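Local coordinates for protein copper-containing nitrite reductase (Hyphomicrobium denitrificans 1NES1, PDB 6TFO) that probably reduces nitrite to nitric oxide with electrons supplied by cytochrome c, working as a copper-containing trimer with an extra tethered cupredoxin domain, at residues Q112-C117 / G126-L131; I302-P307 / P326-F331; D206-H211 / V249-L254; T173-G178 / S218-S223; I370-D375 / K407-G412. All coordinates share one frame; numbering follows the deposited sequence.

Contact 1 of 5, residues Q112-C117 / G126-L131; sequences QFDYYC and GMQGVL. With CU (copper (II) ion), chain L.
Tyr115 folds its ring over Gly129, the tight centre of this antiparallel hairpin. Its CG lies between the backbone N and the carbonyl carbon (chi1 70°), which brings the ring across the strand. Gly129 CA sits 3.7 Å from the Tyr115 ring centroid, a CH-pi contact over the face. A CB on Gly129 would clash with that ring. An alanine in place of Tyr115 would probably open a gap over Gly129 and leave Pro58 O without its hydroxyl partner. Phe113 and Leu131 form a hydrogen-bonded pair on the same buried face. At the loop end, Cys117 N bonds to Met127 O at 3.3 Å. Copper is bound by Cys117 SG at 2.2 Å and by Met127 SD at 2.6 Å; His80 and His122 complete this type 1 site. The face of Asp114 and Gln128 is looser and partly open to solvent. Asp114 OD2 lies 3.4 Å from Gln128 NE2 at a poor angle for bonding, and both side chains turn to Arg123 instead. Gln112 NE2 merely brushes Val130 CG2. Strand 83-84 flanks the hairpin beside 112-116, strand 60-63 lies beside 128-131, and Tyr45 of strand 42-48 packs on Tyr115, Cys117 and Met127.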
# COMPACT_ATOMS: atom_id res chain seq x y z
N GLN C 112 -30.35 -3.92 -30.14
CA GLN C 112 -28.99 -3.83 -29.56
C GLN C 112 -28.34 -2.53 -30.04
O GLN C 112 -28.42 -2.25 -31.22
CB GLN C 112 -28.15 -5.05 -29.93
CG GLN C 112 -28.85 -6.36 -29.65
CD GLN C 112 -27.90 -7.43 -29.15
OE1 GLN C 112 -28.33 -8.43 -28.60
NE2 GLN C 112 -26.61 -7.19 -29.31
N PHE C 113 -27.73 -1.79 -29.13
CA PHE C 113 -27.21 -0.42 -29.35
C PHE C 113 -25.85 -0.32 -28.67
O PHE C 113 -25.76 -0.73 -27.51
CB PHE C 113 -28.19 0.63 -28.82
CG PHE C 113 -29.60 0.45 -29.31
CD1 PHE C 113 -30.02 0.98 -30.52
CD2 PHE C 113 -30.51 -0.29 -28.57
CE1 PHE C 113 -31.32 0.80 -30.97
CE2 PHE C 113 -31.82 -0.46 -29.02
CZ PHE C 113 -32.22 0.06 -30.22
N ASP C 114 -24.84 0.17 -29.39
CA ASP C 114 -23.47 0.36 -28.85
C ASP C 114 -23.49 1.54 -27.90
O ASP C 114 -23.99 2.61 -28.30
CB ASP C 114 -22.43 0.56 -29.95
CG ASP C 114 -22.01 -0.74 -30.63
OD1 ASP C 114 -22.48 -1.82 -30.21
OD2 ASP C 114 -21.22 -0.65 -31.58
N TYR C 115 -23.00 1.34 -26.69
CA TYR C 115 -22.44 2.42 -25.85
C TYR C 115 -20.93 2.42 -26.07
O TYR C 115 -20.32 1.33 -26.05
CB TYR C 115 -22.86 2.25 -24.39
CG TYR C 115 -22.26 1.11 -23.61
CD1 TYR C 115 -21.09 1.29 -22.88
CD2 TYR C 115 -22.94 -0.08 -23.47
CE1 TYR C 115 -20.57 0.28 -22.09
CE2 TYR C 115 -22.42 -1.11 -22.70
CZ TYR C 115 -21.23 -0.93 -22.01
OH TYR C 115 -20.72 -1.93 -21.23
N TYR C 116 -20.35 3.60 -26.29
CA TYR C 116 -18.93 3.75 -26.65
C TYR C 116 -18.40 5.11 -26.19
O TYR C 116 -19.18 6.03 -25.92
CB TYR C 116 -18.77 3.57 -28.16
CG TYR C 116 -19.36 4.69 -28.96
CD1 TYR C 116 -18.61 5.81 -29.26
CD2 TYR C 116 -20.68 4.65 -29.39
CE1 TYR C 116 -19.14 6.86 -29.98
CE2 TYR C 116 -21.22 5.69 -30.12
CZ TYR C 116 -20.46 6.81 -30.41
OH TYR C 116 -20.98 7.85 -31.12
N CYS C 117 -17.08 5.23 -26.10
CA CYS C 117 -16.37 6.48 -25.79
C CYS C 117 -16.06 7.18 -27.11
O CYS C 117 -15.58 6.52 -28.03
CB CYS C 117 -15.10 6.22 -24.99
SG CYS C 117 -14.18 7.73 -24.63
N GLY C 126 -10.90 -0.18 -27.40
CA GLY C 126 -11.76 -1.18 -26.72
C GLY C 126 -12.96 -0.61 -25.97
O GLY C 126 -13.74 -1.42 -25.43
N MET C 127 -13.12 0.72 -25.90
CA MET C 127 -14.21 1.33 -25.06
C MET C 127 -15.54 1.25 -25.81
O MET C 127 -15.93 2.21 -26.50
CB MET C 127 -13.88 2.78 -24.69
CG MET C 127 -12.67 2.87 -23.80
SD MET C 127 -12.58 4.41 -22.89
CE MET C 127 -13.66 4.07 -21.51
N GLN C 128 -16.22 0.11 -25.69
CA GLN C 128 -17.48 -0.18 -26.43
C GLN C 128 -18.16 -1.43 -25.85
O GLN C 128 -17.47 -2.44 -25.67
CB GLN C 128 -17.23 -0.34 -27.92
CG GLN C 128 -18.37 -1.04 -28.62
CD GLN C 128 -18.17 -1.14 -30.11
OE1 GLN C 128 -17.84 -0.16 -30.78
NE2 GLN C 128 -18.43 -2.32 -30.64
N GLY C 129 -19.46 -1.31 -25.54
CA GLY C 129 -20.33 -2.43 -25.12
C GLY C 129 -21.69 -2.31 -25.77
O GLY C 129 -21.91 -1.31 -26.52
N VAL C 130 -22.58 -3.26 -25.49
CA VAL C 130 -23.95 -3.21 -26.08
C VAL C 130 -24.97 -2.98 -24.95
O VAL C 130 -24.84 -3.58 -23.84
CB VAL C 130 -24.26 -4.44 -26.97
CG1 VAL C 130 -22.98 -5.13 -27.44
CG2 VAL C 130 -25.20 -5.43 -26.32
N LEU C 131 -25.89 -2.06 -25.21
CA LEU C 131 -27.20 -1.93 -24.54
C LEU C 131 -28.17 -2.88 -25.23
O LEU C 131 -28.36 -2.72 -26.44
CB LEU C 131 -27.66 -0.48 -24.67
CG LEU C 131 -29.03 -0.17 -24.08
CD1 LEU C 131 -28.98 -0.16 -22.55
CD2 LEU C 131 -29.55 1.18 -24.59
CU CU L . -12.60 6.99 -23.34

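Contact 2 of 5, residues I302-P307 / P326-F331; sequences IYTVKP and PEYFLF
Ile302 and Tyr328 make the antiparallel pair that joins the segments. Ile302 N donates to Tyr328 O at 2.8 Å. Ile302 O takes two backbone bonds, from Glu327 N and Tyr328 N, each 3.0 Å. Two residues facing one is a classic beta bulge. One apolar contact is tight: Ile302 CD1 meets Leu330 CD1 at 3.5 Å. Pro326 CB lies over one face of the Tyr303 ring, 3.6 Å from its centroid, a CH-pi contact. The polar side chains act in the loop after strand 293-302. Thr304 OG1 lies at the edge of the Tyr328 ring and donates to Lys306 O of its own segment. Glu327 CG lies anti to the carbonyl carbon (chi1 -70°), against Thr304 OG1; the bend at chi2 turns the carboxylate toward Pro307, its OE1 3.4 Å from Pro307 CA. OE1 accepts from Phe308 N and OE2 pairs with Lys320. The chemistry thus divides: carbon contacts and main-chain bonds pair the end of strand 293-302 with strand 328-331, outermost in its sheet within this chain, while Glu327 and Lys320, which also bonds Thr304 O and Val305 O, probably steady the loop.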
# COMPACT_ATOMS: atom_id res chain seq x y z
N ILE C 302 -29.84 0.38 7.13
CA ILE C 302 -29.09 -0.89 7.32
C ILE C 302 -27.64 -0.64 6.89
O ILE C 302 -27.41 0.05 5.87
CB ILE C 302 -29.81 -2.05 6.59
CG1 ILE C 302 -31.10 -2.43 7.32
CG2 ILE C 302 -28.89 -3.25 6.41
CD1 ILE C 302 -31.90 -3.52 6.66
N TYR C 303 -26.71 -1.13 7.70
CA TYR C 303 -25.25 -0.87 7.63
C TYR C 303 -24.55 -2.18 7.24
O TYR C 303 -24.25 -3.00 8.12
CB TYR C 303 -24.76 -0.33 8.98
CG TYR C 303 -25.38 0.97 9.40
CD1 TYR C 303 -26.65 1.01 9.94
CD2 TYR C 303 -24.70 2.17 9.24
CE1 TYR C 303 -27.24 2.21 10.34
CE2 TYR C 303 -25.27 3.38 9.63
CZ TYR C 303 -26.54 3.40 10.18
OH TYR C 303 -27.11 4.59 10.55
N THR C 304 -24.34 -2.39 5.95
CA THR C 304 -23.77 -3.65 5.41
C THR C 304 -22.30 -3.48 5.07
O THR C 304 -21.90 -2.36 4.65
CB THR C 304 -24.56 -4.14 4.19
OG1 THR C 304 -24.57 -3.11 3.20
CG2 THR C 304 -25.98 -4.53 4.55
N VAL C 305 -21.54 -4.57 5.21
CA VAL C 305 -20.12 -4.71 4.80
C VAL C 305 -20.00 -4.29 3.33
O VAL C 305 -19.16 -3.43 3.04
CB VAL C 305 -19.60 -6.14 5.03
CG1 VAL C 305 -18.23 -6.36 4.40
CG2 VAL C 305 -19.56 -6.50 6.51
N LYS C 306 -20.84 -4.85 2.45
CA LYS C 306 -20.79 -4.63 0.98
C LYS C 306 -21.73 -3.50 0.59
O LYS C 306 -22.78 -3.30 1.20
CB LYS C 306 -21.19 -5.88 0.18
CG LYS C 306 -20.37 -7.14 0.42
CD LYS C 306 -18.92 -7.01 0.04
CE LYS C 306 -18.15 -8.29 0.23
NZ LYS C 306 -16.92 -8.30 -0.60
N PRO C 307 -21.40 -2.76 -0.50
CA PRO C 307 -22.21 -1.63 -0.94
C PRO C 307 -23.65 -2.04 -1.29
O PRO C 307 -23.90 -3.21 -1.58
CB PRO C 307 -21.51 -1.13 -2.21
CG PRO C 307 -20.11 -1.69 -2.12
CD PRO C 307 -20.24 -2.99 -1.38
N PRO C 326 -24.52 4.26 6.53
CA PRO C 326 -25.31 3.12 6.09
C PRO C 326 -25.24 2.93 4.57
O PRO C 326 -24.81 3.83 3.86
CB PRO C 326 -26.73 3.54 6.49
CG PRO C 326 -26.71 5.03 6.30
CD PRO C 326 -25.35 5.45 6.81
N GLU C 327 -25.67 1.75 4.13
CA GLU C 327 -25.70 1.38 2.69
C GLU C 327 -27.14 1.39 2.21
O GLU C 327 -27.37 1.71 1.05
CB GLU C 327 -25.07 0.00 2.48
CG GLU C 327 -23.56 -0.03 2.67
CD GLU C 327 -22.79 0.89 1.76
OE1 GLU C 327 -23.28 1.20 0.63
OE2 GLU C 327 -21.71 1.32 2.21
N TYR C 328 -28.07 1.01 3.10
CA TYR C 328 -29.52 0.91 2.78
C TYR C 328 -30.30 1.93 3.62
O TYR C 328 -30.11 2.00 4.85
CB TYR C 328 -30.01 -0.52 3.00
CG TYR C 328 -29.40 -1.53 2.07
CD1 TYR C 328 -28.13 -2.05 2.29
CD2 TYR C 328 -30.11 -1.98 0.96
CE1 TYR C 328 -27.58 -2.99 1.44
CE2 TYR C 328 -29.57 -2.92 0.10
CZ TYR C 328 -28.30 -3.42 0.33
OH TYR C 328 -27.77 -4.35 -0.51
N PHE C 329 -31.12 2.73 2.93
CA PHE C 329 -32.19 3.59 3.49
C PHE C 329 -33.53 3.00 3.04
O PHE C 329 -33.76 2.97 1.80
CB PHE C 329 -32.03 5.02 2.97
CG PHE C 329 -31.01 5.84 3.70
CD1 PHE C 329 -31.32 6.47 4.89
CD2 PHE C 329 -29.72 5.97 3.21
CE1 PHE C 329 -30.37 7.23 5.56
CE2 PHE C 329 -28.77 6.72 3.89
CZ PHE C 329 -29.10 7.35 5.06
N LEU C 330 -34.36 2.53 3.97
CA LEU C 330 -35.55 1.70 3.64
C LEU C 330 -36.85 2.23 4.27
O LEU C 330 -36.85 2.64 5.46
CB LEU C 330 -35.29 0.27 4.10
CG LEU C 330 -33.98 -0.35 3.62
CD1 LEU C 330 -33.69 -1.61 4.41
CD2 LEU C 330 -34.02 -0.62 2.12
N PHE C 331 -37.94 2.15 3.49
CA PHE C 331 -39.34 2.18 3.99
C PHE C 331 -39.79 0.74 4.23
O PHE C 331 -39.71 -0.05 3.29
CB PHE C 331 -40.28 2.87 2.99
CG PHE C 331 -40.06 4.34 2.80
CD1 PHE C 331 -39.84 5.18 3.88
CD2 PHE C 331 -40.09 4.90 1.53
CE1 PHE C 331 -39.64 6.54 3.69
CE2 PHE C 331 -39.91 6.27 1.34
CZ PHE C 331 -39.67 7.08 2.42

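Contact 3 of 5, residues D206-H211 / V249-L254; sequences DTVELH and VTFKAL
Val208 with Phe251, and Leu210 with Val249, are hydrogen-bonded pairs of two antiparallel strands in a cupredoxin beta-sandwich, strand 246-252 being outermost in its sheet within this chain. The strand axes approach to 4.6 Å, with N-to-C directions 161° apart. Val208 N reaches Phe251 O at 2.7 Å, and Leu210 N reaches Val249 O at the same distance. Beyond the strand end, Ala253 N bonds to Asp206 O at 3.0 Å. Val208, Leu210, Val249 and Phe251 share the buried face. Phe251 CG stands between its backbone N and carbonyl carbon (chi1 73°), which lays the ring beside Val208. Val208 CB is 3.9 Å from the ring centroid, a CH-pi contact over the face and offset toward the rim. A serine in place of Phe251 would probably leave Val208 without this cover and open a gap beside Phe226, whose ring meets that of Phe251. On the other face, Thr250 OG1 bonds to Gly446 O of the second subunit, and the sheet runs on into a strand of that chain. Thr207 OG1 lies against Lys252 CG. Further along, His211 NE2 donates to the anti lone pair of Glu209 OE1 at 2.9 Å, nearly in the imidazole plane.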
# COMPACT_ATOMS: atom_id res chain seq x y z
N ASP C 206 -56.20 4.25 28.71
CA ASP C 206 -56.11 2.77 28.65
C ASP C 206 -54.97 2.26 29.55
O ASP C 206 -53.97 2.99 29.72
CB ASP C 206 -55.92 2.26 27.22
CG ASP C 206 -57.20 2.24 26.41
OD1 ASP C 206 -58.25 2.43 27.00
OD2 ASP C 206 -57.12 2.04 25.18
N THR C 207 -55.15 1.07 30.12
CA THR C 207 -54.10 0.29 30.82
C THR C 207 -53.63 -0.81 29.85
O THR C 207 -54.47 -1.63 29.42
CB THR C 207 -54.62 -0.20 32.18
OG1 THR C 207 -54.61 0.94 33.04
CG2 THR C 207 -53.79 -1.29 32.81
N VAL C 208 -52.35 -0.78 29.48
CA VAL C 208 -51.74 -1.73 28.49
C VAL C 208 -51.07 -2.85 29.27
O VAL C 208 -50.19 -2.54 30.14
CB VAL C 208 -50.76 -1.02 27.53
CG1 VAL C 208 -49.99 -2.00 26.67
CG2 VAL C 208 -51.47 0.01 26.65
N GLU C 209 -51.54 -4.08 29.05
CA GLU C 209 -50.97 -5.35 29.57
C GLU C 209 -50.14 -5.94 28.44
O GLU C 209 -50.71 -6.61 27.54
CB GLU C 209 -52.07 -6.31 30.00
CG GLU C 209 -51.57 -7.67 30.47
CD GLU C 209 -52.69 -8.67 30.70
OE1 GLU C 209 -52.57 -9.82 30.27
OE2 GLU C 209 -53.71 -8.27 31.29
N LEU C 210 -48.84 -5.65 28.46
CA LEU C 210 -47.91 -6.05 27.37
C LEU C 210 -47.24 -7.37 27.72
O LEU C 210 -46.56 -7.43 28.77
CB LEU C 210 -46.83 -5.00 27.15
CG LEU C 210 -45.95 -5.36 25.96
CD1 LEU C 210 -46.47 -4.71 24.68
CD2 LEU C 210 -44.52 -4.99 26.24
N HIS C 211 -47.41 -8.35 26.84
CA HIS C 211 -46.69 -9.64 26.86
C HIS C 211 -45.62 -9.60 25.76
O HIS C 211 -46.01 -9.46 24.58
CB HIS C 211 -47.68 -10.79 26.67
CG HIS C 211 -48.55 -11.01 27.85
ND1 HIS C 211 -48.42 -12.13 28.67
CD2 HIS C 211 -49.55 -10.27 28.38
CE1 HIS C 211 -49.32 -12.07 29.63
NE2 HIS C 211 -50.02 -10.94 29.48
N VAL C 249 -45.40 -6.68 31.20
CA VAL C 249 -45.40 -5.36 31.90
C VAL C 249 -46.80 -4.75 31.73
O VAL C 249 -47.41 -4.97 30.66
CB VAL C 249 -44.27 -4.46 31.38
CG1 VAL C 249 -44.45 -4.09 29.91
CG2 VAL C 249 -44.11 -3.21 32.24
N THR C 250 -47.32 -4.04 32.72
CA THR C 250 -48.53 -3.19 32.57
C THR C 250 -48.10 -1.73 32.67
O THR C 250 -47.22 -1.43 33.51
CB THR C 250 -49.62 -3.57 33.58
OG1 THR C 250 -49.07 -4.48 34.53
CG2 THR C 250 -50.79 -4.25 32.90
N PHE C 251 -48.66 -0.87 31.82
CA PHE C 251 -48.40 0.60 31.88
C PHE C 251 -49.65 1.35 31.41
O PHE C 251 -50.41 0.81 30.57
CB PHE C 251 -47.12 0.94 31.10
CG PHE C 251 -47.26 0.85 29.60
CD1 PHE C 251 -47.16 -0.36 28.94
CD2 PHE C 251 -47.52 1.99 28.85
CE1 PHE C 251 -47.29 -0.44 27.56
CE2 PHE C 251 -47.67 1.91 27.47
CZ PHE C 251 -47.53 0.70 26.82
N LYS C 252 -49.87 2.55 31.95
CA LYS C 252 -51.02 3.42 31.60
C LYS C 252 -50.57 4.34 30.46
O LYS C 252 -49.50 4.94 30.58
CB LYS C 252 -51.53 4.21 32.81
CG LYS C 252 -52.91 3.78 33.34
CD LYS C 252 -52.99 3.62 34.85
CE LYS C 252 -52.87 4.91 35.63
NZ LYS C 252 -54.19 5.44 36.06
N ALA C 253 -51.36 4.39 29.39
CA ALA C 253 -51.20 5.34 28.27
C ALA C 253 -51.68 6.73 28.74
O ALA C 253 -52.85 7.05 28.53
CB ALA C 253 -51.96 4.85 27.06
N LEU C 254 -50.80 7.50 29.38
CA LEU C 254 -51.13 8.79 30.04
C LEU C 254 -51.24 9.91 29.01
O LEU C 254 -51.86 10.93 29.35
CB LEU C 254 -50.05 9.15 31.05
CG LEU C 254 -49.90 8.19 32.23
CD1 LEU C 254 -48.77 8.63 33.16
CD2 LEU C 254 -51.21 8.07 33.01

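Contact 4 of 5, residues T173-G178 / S218-S223; sequences TVELKG and SLMIHS. With CU (copper (II) ion), chain J.
The His222 ring is met by Glu175 at one edge and by copper at another, in a type 1 copper site of a cupredoxin domain. The carboxylate of Glu175 stands almost upright to the ring, the planes 82° apart. His222 NE2 donates to the anti lone pair of Glu175 OE1 at 2.9 Å, tilted 16° from the ring plane. His222 ND1 binds copper, with Cys263, His271 and Met276 as the other ligands. Thr173 packs on the ring's stem, its OG1 3.3 Å from His222 CB. The Glu175 chain is extended beyond CG, and this carries the carboxylate into the loop 218-223. There Glu175 OE1 also accepts from Met220 N, at 2.9 Å on its syn lone pair. OE1 is thus gripped by two N-H groups, which probably fixes the rotation of the ligand ring. Glu175 is a second-shell residue that ties strand 166-181 to the loop that carries His222. Thr173 OG1 and Ser218 OG both bond Asn214 OD1. A third donor to the carboxylate, Leu219 N, meets Glu175 OE2 at 2.7 Å from the syn side, 34° out of the carboxylate plane.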
# COMPACT_ATOMS: atom_id res chain seq x y z
N THR C 173 -40.52 -11.30 19.65
CA THR C 173 -39.22 -10.89 19.06
C THR C 173 -38.67 -12.11 18.30
O THR C 173 -38.47 -13.15 18.93
CB THR C 173 -38.31 -10.27 20.12
OG1 THR C 173 -38.02 -11.21 21.15
CG2 THR C 173 -38.94 -9.04 20.75
N VAL C 174 -38.53 -11.96 16.98
CA VAL C 174 -38.11 -13.03 16.03
C VAL C 174 -36.89 -12.55 15.24
O VAL C 174 -36.98 -11.47 14.62
CB VAL C 174 -39.26 -13.40 15.08
CG1 VAL C 174 -38.80 -14.38 14.02
CG2 VAL C 174 -40.46 -13.93 15.84
N GLU C 175 -35.80 -13.33 15.29
CA GLU C 175 -34.58 -13.15 14.45
C GLU C 175 -34.75 -14.05 13.23
O GLU C 175 -35.12 -15.24 13.40
CB GLU C 175 -33.32 -13.50 15.24
CG GLU C 175 -33.19 -12.75 16.55
CD GLU C 175 -32.06 -13.21 17.46
OE1 GLU C 175 -31.83 -12.58 18.50
OE2 GLU C 175 -31.45 -14.21 17.12
N LEU C 176 -34.61 -13.49 12.03
CA LEU C 176 -34.87 -14.27 10.79
C LEU C 176 -34.25 -13.57 9.58
O LEU C 176 -34.11 -12.33 9.62
CB LEU C 176 -36.37 -14.49 10.62
CG LEU C 176 -37.13 -13.40 9.87
CD1 LEU C 176 -38.56 -13.83 9.58
CD2 LEU C 176 -37.15 -12.09 10.64
N LYS C 177 -33.87 -14.35 8.58
CA LYS C 177 -33.35 -13.86 7.28
C LYS C 177 -34.54 -13.30 6.51
O LYS C 177 -35.60 -13.96 6.50
CB LYS C 177 -32.68 -14.97 6.47
CG LYS C 177 -31.22 -15.20 6.81
CD LYS C 177 -30.68 -16.51 6.27
CE LYS C 177 -29.53 -17.07 7.07
NZ LYS C 177 -29.31 -18.50 6.77
N GLY C 178 -34.32 -12.14 5.90
CA GLY C 178 -35.34 -11.43 5.12
C GLY C 178 -34.80 -11.03 3.77
O GLY C 178 -33.57 -10.96 3.64
N SER C 218 -33.99 -17.35 19.01
CA SER C 218 -33.25 -16.07 19.09
C SER C 218 -31.88 -16.32 19.74
O SER C 218 -31.82 -17.08 20.70
CB SER C 218 -34.03 -15.04 19.85
OG SER C 218 -35.16 -14.65 19.09
N LEU C 219 -30.83 -15.69 19.23
CA LEU C 219 -29.51 -15.67 19.90
C LEU C 219 -29.53 -14.58 20.97
O LEU C 219 -28.92 -14.76 22.01
CB LEU C 219 -28.41 -15.39 18.86
CG LEU C 219 -28.30 -16.40 17.71
CD1 LEU C 219 -27.19 -16.01 16.75
CD2 LEU C 219 -28.06 -17.81 18.20
N MET C 220 -30.23 -13.48 20.73
CA MET C 220 -30.11 -12.27 21.60
C MET C 220 -31.30 -12.16 22.55
O MET C 220 -32.42 -12.57 22.19
CB MET C 220 -30.01 -11.00 20.76
CG MET C 220 -28.98 -11.09 19.66
SD MET C 220 -27.39 -11.65 20.27
CE MET C 220 -26.49 -11.62 18.72
N ILE C 221 -31.04 -11.60 23.72
CA ILE C 221 -32.06 -10.95 24.60
C ILE C 221 -32.76 -9.87 23.76
O ILE C 221 -32.10 -9.22 22.94
CB ILE C 221 -31.38 -10.41 25.88
CG1 ILE C 221 -30.77 -11.52 26.74
CG2 ILE C 221 -32.35 -9.55 26.69
CD1 ILE C 221 -29.83 -11.03 27.83
N HIS C 222 -34.07 -9.72 23.90
CA HIS C 222 -34.85 -8.59 23.31
C HIS C 222 -35.72 -7.92 24.37
O HIS C 222 -35.95 -8.52 25.45
CB HIS C 222 -35.67 -9.08 22.11
CG HIS C 222 -34.80 -9.52 20.99
ND1 HIS C 222 -34.09 -8.63 20.24
CD2 HIS C 222 -34.48 -10.75 20.55
CE1 HIS C 222 -33.38 -9.29 19.36
NE2 HIS C 222 -33.62 -10.60 19.52
N SER C 223 -36.19 -6.72 24.06
CA SER C 223 -36.92 -5.83 24.99
C SER C 223 -37.82 -4.88 24.19
O SER C 223 -37.87 -5.00 22.95
CB SER C 223 -35.94 -5.09 25.86
OG SER C 223 -35.12 -4.24 25.07
CU CU J . -33.84 -6.61 20.28
O HOH W 1 -35.60 -15.63 16.90

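Contact 5 of 5, residues I370-D375 / K407-G412; sequences IGEIFD and KLDRGG
Glu372 reaches residues 407-409, where Leu408 centres an inverse gamma turn. Its CB points toward that segment, and the chain bends at chi2 (-65°), bringing CD within 3.8 Å of Lys407 O. At the tip, Glu372 OE1 lies 3.1 Å from Lys407 O. Both are acceptors, so this is no direct bond. The same OE1 is 4.0 Å from Leu408 CD2 and 3.6 Å from Asp409 OD1, a close pair of like charges whose carboxylate planes are 17° apart. A water lies between Glu372 OE2 and Asp409 OD1, at distances short enough to be doubtful. Glu372 OE2 also accepts from Ile373 N at 3.2 Å. The direct bond across the contact is made by another acid: Lys407 N donates to Asp375 OD2 at 3.1 Å, from above the carboxylate plane. Glu372 also touches Phe406 and Tyr414. Asp225 and His227 of the third subunit lie against Ile370 and Ile373. The arrangement joins strand-end loops of a cupredoxin-like domain at a subunit interface, where nitrite reductases of this family hold their type 2 copper.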
# COMPACT_ATOMS: atom_id res chain seq x y z
N ILE C 370 -44.04 13.43 -3.44
CA ILE C 370 -43.89 14.16 -4.73
C ILE C 370 -45.28 14.23 -5.37
O ILE C 370 -45.94 13.16 -5.44
CB ILE C 370 -42.83 13.48 -5.63
CG1 ILE C 370 -41.50 13.29 -4.89
CG2 ILE C 370 -42.63 14.28 -6.90
CD1 ILE C 370 -40.39 12.68 -5.73
N GLY C 371 -45.73 15.44 -5.72
CA GLY C 371 -47.04 15.67 -6.39
C GLY C 371 -48.17 16.01 -5.44
O GLY C 371 -49.28 16.29 -5.92
N GLU C 372 -47.91 16.01 -4.13
CA GLU C 372 -48.90 16.38 -3.08
C GLU C 372 -48.29 17.38 -2.10
O GLU C 372 -47.04 17.59 -2.11
CB GLU C 372 -49.41 15.14 -2.33
CG GLU C 372 -50.71 14.58 -2.89
CD GLU C 372 -51.93 15.48 -2.75
OE1 GLU C 372 -52.93 15.23 -3.48
OE2 GLU C 372 -51.88 16.41 -1.90
N ILE C 373 -49.18 18.03 -1.34
CA ILE C 373 -48.87 18.99 -0.24
C ILE C 373 -49.61 18.48 0.98
O ILE C 373 -50.72 17.97 0.82
CB ILE C 373 -49.28 20.42 -0.62
CG1 ILE C 373 -48.84 20.75 -2.05
CG2 ILE C 373 -48.74 21.41 0.42
CD1 ILE C 373 -49.17 22.15 -2.54
N PHE C 374 -48.98 18.57 2.14
CA PHE C 374 -49.60 18.09 3.39
C PHE C 374 -50.64 19.13 3.84
O PHE C 374 -50.23 20.27 4.10
CB PHE C 374 -48.52 17.79 4.43
CG PHE C 374 -47.54 16.73 4.01
CD1 PHE C 374 -47.97 15.59 3.36
CD2 PHE C 374 -46.19 16.88 4.26
CE1 PHE C 374 -47.07 14.61 2.97
CE2 PHE C 374 -45.29 15.90 3.87
CZ PHE C 374 -45.73 14.78 3.21
N ASP C 375 -51.92 18.76 3.85
CA ASP C 375 -52.99 19.66 4.35
C ASP C 375 -52.69 19.92 5.82
O ASP C 375 -52.64 21.08 6.19
CB ASP C 375 -54.38 19.07 4.11
CG ASP C 375 -54.81 19.13 2.65
OD1 ASP C 375 -54.33 19.99 1.93
OD2 ASP C 375 -55.63 18.29 2.24
N LYS C 407 -55.86 15.57 0.84
CA LYS C 407 -56.96 15.08 -0.03
C LYS C 407 -56.36 14.79 -1.39
O LYS C 407 -55.61 15.64 -1.92
CB LYS C 407 -58.13 16.07 -0.18
CG LYS C 407 -59.44 15.42 -0.61
CD LYS C 407 -60.47 16.35 -1.19
CE LYS C 407 -61.83 15.69 -1.28
NZ LYS C 407 -62.92 16.70 -1.30
N LEU C 408 -56.67 13.60 -1.90
CA LEU C 408 -56.33 13.21 -3.28
C LEU C 408 -57.33 13.91 -4.18
O LEU C 408 -58.41 13.37 -4.42
CB LEU C 408 -56.39 11.69 -3.38
CG LEU C 408 -55.29 10.98 -2.58
CD1 LEU C 408 -55.49 9.47 -2.63
CD2 LEU C 408 -53.92 11.39 -3.11
N ASP C 409 -56.97 15.11 -4.62
CA ASP C 409 -57.82 15.94 -5.52
C ASP C 409 -57.89 15.22 -6.87
O ASP C 409 -58.93 15.31 -7.52
CB ASP C 409 -57.28 17.37 -5.67
CG ASP C 409 -56.70 17.95 -4.39
OD1 ASP C 409 -55.50 17.68 -4.10
OD2 ASP C 409 -57.44 18.64 -3.68
N ARG C 410 -56.81 14.54 -7.27
CA ARG C 410 -56.70 13.96 -8.63
C ARG C 410 -55.75 12.76 -8.62
O ARG C 410 -55.08 12.51 -7.59
CB ARG C 410 -56.25 15.03 -9.61
CG ARG C 410 -54.94 15.73 -9.24
CD ARG C 410 -54.18 16.06 -10.50
NE ARG C 410 -53.88 14.84 -11.24
CZ ARG C 410 -53.63 14.76 -12.54
NH1 ARG C 410 -53.65 15.85 -13.31
NH2 ARG C 410 -53.37 13.58 -13.08
N GLY C 411 -55.69 12.05 -9.74
CA GLY C 411 -55.00 10.76 -9.88
C GLY C 411 -53.51 10.94 -10.11
O GLY C 411 -53.07 12.10 -10.36
N GLY C 412 -52.78 9.83 -10.01
CA GLY C 412 -51.33 9.75 -10.28
C GLY C 412 -50.65 8.67 -9.45
O GLY C 412 -51.29 8.07 -8.55
O HOH W 2 -53.92 17.79 -2.26

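How the contacts relate
Contact 1 belongs to the tethered N-terminal cupredoxin domain; its centre is about 64 Å from that of contact 3 and about 47 Å from that of contact 4. Contact 1 holds two ligands of one type 1 copper, Cys117 and Met127; contact 4 holds one ligand, His222, of another. Contacts 3 and 4 share a sheet, in which strands 207-214 and 166-181 are neighbours, and their nearest atoms are about 7 Å apart. Both touch the second subunit. Contact 2 comes within about 8 Å of contact 4, nearest atoms, and reaches the same sheet as contact 5. Contact 5 faces the third subunit; the Glu372 side chain is about 11 Å from that of His419 and from a bound copper.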